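Local structure of putative decarboxylase involved in desferrioxamine biosynthesis (Erwinia amylovora, 5O5C) at residues Glu145-Asp150 with Lys387-Leu392. The protein is a pyridoxal 5'-phosphate-dependent group II decarboxylase that probably decarboxylates lysine in the biosynthesis of the siderophore desferrioxamine. Residues are numbered along the deposited sequence; the frame is centred on the assembly and turned at random.
Sequences EQKVID and KMWLTL
Val148 drives its two methyl groups against Met388 and Trp389 where helix 140-156 crosses helix 385-394, a helix-helix packing within the fold type I architecture of a group II pyridoxal phosphate decarboxylase. The two segments run at 70° to each other with their axes 9.5 Å apart at closest approach, and the CA atoms of Val148 and Trp389 are the nearest pair across the crossing, 6.3 Å apart.

The apolar contact divides between the branches of the valine. With CG1 anti to the backbone N (chi1 -175°), that methyl lies 3.6 Å from CB of Met388, the two side chains meeting at about a right angle; beyond CB the methionine chain leads away from Val148, and its side chain packs on Phe332 and Gln334. The other methyl, CG2, sits in the plane of the Trp389 indole at its five-membered edge, 3.5 Å from CD1. Lys147 extends this edge contact with the root of its chain: its CB comes within 4.0 Å of NE1 of Trp389. The lysine then bends at chi2 (90°) and carries NZ away to a hydrogen bond with the carbonyl O of Phe71 of the second subunit, so the crossing lies beside the dimer interface. Glu89 of that subunit also packs on Trp389, and Arg393 makes a cation-pi contact with the indole.

Polar groups serve each helix separately or tie it to its surroundings. Glu145 forms a salt bridge to Arg381, and Lys387 pairs with Glu122 and Asp384. NE2 of Gln146 donates to OD1 of Asp150 one turn on, 3.1 Å away; OD1 lies in the amide plane of Gln146, whereas NE2 approaches from above the carboxylate plane. On the other helix the carbonyl O of Lys387 is gripped twice, by the backbone N of Thr391 at 3.1 Å and, from the opposite face of the carbonyl plane, by Thr391 OG1 at 2.8 Å.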
ATOM      1  N   GLU B 145     -16.478  -1.084  -1.551  1.00 24.18           N
ATOM      2  CA  GLU B 145     -15.607  -0.844  -0.395  1.00 22.95           C
ATOM      3  C   GLU B 145     -16.436  -0.301   0.811  1.00 24.79           C
ATOM      4  O   GLU B 145     -16.213  -0.698   1.979  1.00 20.68           O
ATOM      5  CB  GLU B 145     -14.448   0.093  -0.728  1.00 21.55           C
ATOM      6  CG  GLU B 145     -13.707   0.577   0.531  1.00 21.48           C
ATOM      7  CD  GLU B 145     -12.331   1.145   0.277  1.00 22.03           C
ATOM      8  OE1 GLU B 145     -11.751   0.756  -0.787  1.00 19.73           O
ATOM      9  OE2 GLU B 145     -11.868   2.008   1.114  1.00 19.86           O
ATOM     10  N   GLN B 146     -17.335   0.637   0.517  1.00 24.42           N
ATOM     11  CA  GLN B 146     -18.126   1.254   1.560  1.00 24.33           C
ATOM     12  C   GLN B 146     -18.964   0.234   2.307  1.00 24.02           C
ATOM     13  O   GLN B 146     -19.043   0.296   3.521  1.00 25.22           O
ATOM     14  CB  GLN B 146     -19.032   2.356   1.039  1.00 23.64           C
ATOM     15  CG  GLN B 146     -19.577   3.203   2.186  1.00 24.39           C
ATOM     16  CD  GLN B 146     -18.527   4.032   2.902  1.00 24.47           C
ATOM     17  OE1 GLN B 146     -17.786   4.789   2.270  1.00 28.04           O
ATOM     18  NE2 GLN B 146     -18.482   3.931   4.238  1.00 21.46           N
ATOM     19  N   LYS B 147     -19.546  -0.689   1.555  1.00 23.14           N
ATOM     20  CA  LYS B 147     -20.225  -1.889   2.086  1.00 25.45           C
ATOM     21  C   LYS B 147     -19.351  -2.715   3.003  1.00 22.95           C
ATOM     22  O   LYS B 147     -19.702  -2.993   4.141  1.00 20.82           O
ATOM     23  CB  LYS B 147     -20.738  -2.776   0.923  1.00 30.43           C
ATOM     24  CG  LYS B 147     -22.043  -3.471   1.201  1.00 37.38           C
ATOM     25  CD  LYS B 147     -23.229  -2.622   0.770  1.00 43.72           C
ATOM     26  CE  LYS B 147     -24.516  -3.186   1.340  1.00 47.69           C
ATOM     27  NZ  LYS B 147     -25.690  -2.327   1.023  1.00 46.97           N
ATOM     28  N   VAL B 148     -18.177  -3.111   2.538  1.00 21.94           N
ATOM     29  CA  VAL B 148     -17.291  -3.831   3.440  1.00 20.78           C
ATOM     30  C   VAL B 148     -16.922  -3.085   4.709  1.00 20.05           C
ATOM     31  O   VAL B 148     -16.863  -3.682   5.769  1.00 20.12           O
ATOM     32  CB  VAL B 148     -16.005  -4.361   2.780  1.00 21.48           C
ATOM     33  CG1 VAL B 148     -15.238  -5.192   3.777  1.00 19.45           C
ATOM     34  CG2 VAL B 148     -16.343  -5.246   1.606  1.00 23.76           C
ATOM     35  N   ILE B 149     -16.597  -1.804   4.565  1.00 20.65           N
ATOM     36  CA  ILE B 149     -16.330  -0.929   5.661  1.00 21.63           C
ATOM     37  C   ILE B 149     -17.472  -0.844   6.665  1.00 21.58           C
ATOM     38  O   ILE B 149     -17.248  -1.009   7.880  1.00 23.49           O
ATOM     39  CB  ILE B 149     -15.995   0.483   5.128  1.00 22.31           C
ATOM     40  CG1 ILE B 149     -14.570   0.466   4.641  1.00 23.93           C
ATOM     41  CG2 ILE B 149     -16.120   1.540   6.206  1.00 21.57           C
ATOM     42  CD1 ILE B 149     -14.182   1.748   4.013  1.00 25.77           C
ATOM     43  N   ASP B 150     -18.665  -0.579   6.148  1.00 23.32           N
ATOM     44  CA  ASP B 150     -19.883  -0.444   6.975  1.00 24.19           C
ATOM     45  C   ASP B 150     -20.187  -1.760   7.653  1.00 23.38           C
ATOM     46  O   ASP B 150     -20.487  -1.743   8.802  1.00 24.15           O
ATOM     47  CB  ASP B 150     -21.100  -0.071   6.177  1.00 23.23           C
ATOM     48  CG  ASP B 150     -21.056   1.362   5.599  1.00 25.27           C
ATOM     49  OD1 ASP B 150     -20.354   2.302   6.081  1.00 23.24           O
ATOM     50  OD2 ASP B 150     -21.808   1.524   4.640  1.00 24.85           O
ATOM     51  N   LYS B 387     -11.786  -8.432  -2.067  1.00 21.67           N
ATOM     52  CA  LYS B 387     -11.374  -9.657  -1.422  1.00 26.73           C
ATOM     53  C   LYS B 387     -12.274 -10.013  -0.265  1.00 23.54           C
ATOM     54  O   LYS B 387     -12.659 -11.148  -0.178  1.00 23.21           O
ATOM     55  CB  LYS B 387      -9.926  -9.592  -0.953  1.00 26.94           C
ATOM     56  CG  LYS B 387      -8.954  -9.525  -2.120  1.00 35.85           C
ATOM     57  CD  LYS B 387      -7.490  -9.524  -1.694  1.00 37.86           C
ATOM     58  CE  LYS B 387      -6.858  -8.156  -1.840  1.00 40.87           C
ATOM     59  NZ  LYS B 387      -5.386  -8.277  -1.723  1.00 42.25           N
ATOM     60  N   MET B 388     -12.576  -9.036   0.600  1.00 22.93           N
ATOM     61  CA  MET B 388     -13.464  -9.216   1.713  1.00 23.20           C
ATOM     62  C   MET B 388     -14.879  -9.288   1.175  1.00 25.18           C
ATOM     63  O   MET B 388     -15.710  -9.983   1.733  1.00 24.37           O
ATOM     64  CB  MET B 388     -13.298  -8.087   2.775  1.00 23.04           C
ATOM     65  CG  MET B 388     -12.139  -8.334   3.734  1.00 22.64           C
ATOM     66  SD  MET B 388     -12.667  -9.789   4.655  1.00 23.88           S
ATOM     67  CE  MET B 388     -11.445 -10.909   4.598  1.00 26.20           C
ATOM     68  N   TRP B 389     -15.139  -8.619   0.054  1.00 24.98           N
ATOM     69  CA  TRP B 389     -16.466  -8.623  -0.510  1.00 24.09           C
ATOM     70  C   TRP B 389     -16.840  -9.971  -1.093  1.00 23.58           C
ATOM     71  O   TRP B 389     -17.966 -10.520  -0.804  1.00 22.47           O
ATOM     72  CB  TRP B 389     -16.634  -7.523  -1.541  1.00 25.02           C
ATOM     73  CG  TRP B 389     -18.025  -7.105  -1.614  1.00 30.69           C
ATOM     74  CD1 TRP B 389     -18.686  -6.215  -0.773  1.00 32.92           C
ATOM     75  CD2 TRP B 389     -18.985  -7.585  -2.511  1.00 30.68           C
ATOM     76  NE1 TRP B 389     -20.001  -6.123  -1.127  1.00 30.58           N
ATOM     77  CE2 TRP B 389     -20.219  -6.958  -2.182  1.00 32.58           C
ATOM     78  CE3 TRP B 389     -18.940  -8.511  -3.558  1.00 31.46           C
ATOM     79  CZ2 TRP B 389     -21.381  -7.180  -2.899  1.00 33.70           C
ATOM     80  CZ3 TRP B 389     -20.061  -8.746  -4.242  1.00 33.61           C
ATOM     81  CH2 TRP B 389     -21.294  -8.073  -3.924  1.00 38.20           C
ATOM     82  N   LEU B 390     -15.944 -10.511  -1.907  1.00 21.08           N
ATOM     83  CA  LEU B 390     -16.199 -11.838  -2.458  1.00 23.79           C
ATOM     84  C   LEU B 390     -16.092 -12.951  -1.412  1.00 24.63           C
ATOM     85  O   LEU B 390     -16.776 -13.953  -1.543  1.00 26.92           O
ATOM     86  CB  LEU B 390     -15.367 -12.156  -3.688  1.00 22.82           C
ATOM     87  CG  LEU B 390     -15.675 -11.298  -4.932  1.00 21.91           C
ATOM     88  CD1 LEU B 390     -14.568 -11.473  -5.953  1.00 23.41           C
ATOM     89  CD2 LEU B 390     -17.004 -11.539  -5.610  1.00 24.00           C
ATOM     90  N   THR B 391     -15.281 -12.786  -0.372  1.00 24.59           N
ATOM     91  CA  THR B 391     -15.234 -13.788   0.673  1.00 24.49           C
ATOM     92  C   THR B 391     -16.587 -13.905   1.369  1.00 25.27           C
ATOM     93  O   THR B 391     -17.125 -15.020   1.501  1.00 26.13           O
ATOM     94  CB  THR B 391     -14.092 -13.537   1.674  1.00 24.56           C
ATOM     95  OG1 THR B 391     -12.810 -13.667   1.003  1.00 23.84           O
ATOM     96  CG2 THR B 391     -14.167 -14.506   2.800  1.00 25.03           C
ATOM     97  N   LEU B 392     -17.148 -12.783   1.791  1.00 21.81           N
ATOM     98  CA  LEU B 392     -18.435 -12.803   2.480  1.00 22.16           C
ATOM     99  C   LEU B 392     -19.573 -13.304   1.578  1.00 24.54           C
ATOM    100  O   LEU B 392     -20.420 -14.142   1.986  1.00 22.69           O
ATOM    101  CB  LEU B 392     -18.711 -11.411   3.004  1.00 23.75           C
ATOM    102  CG  LEU B 392     -17.675 -10.985   4.043  1.00 22.75           C
ATOM    103  CD1 LEU B 392     -17.489  -9.498   4.142  1.00 28.12           C
ATOM    104  CD2 LEU B 392     -18.032 -11.602   5.363  1.00 24.40           C
TER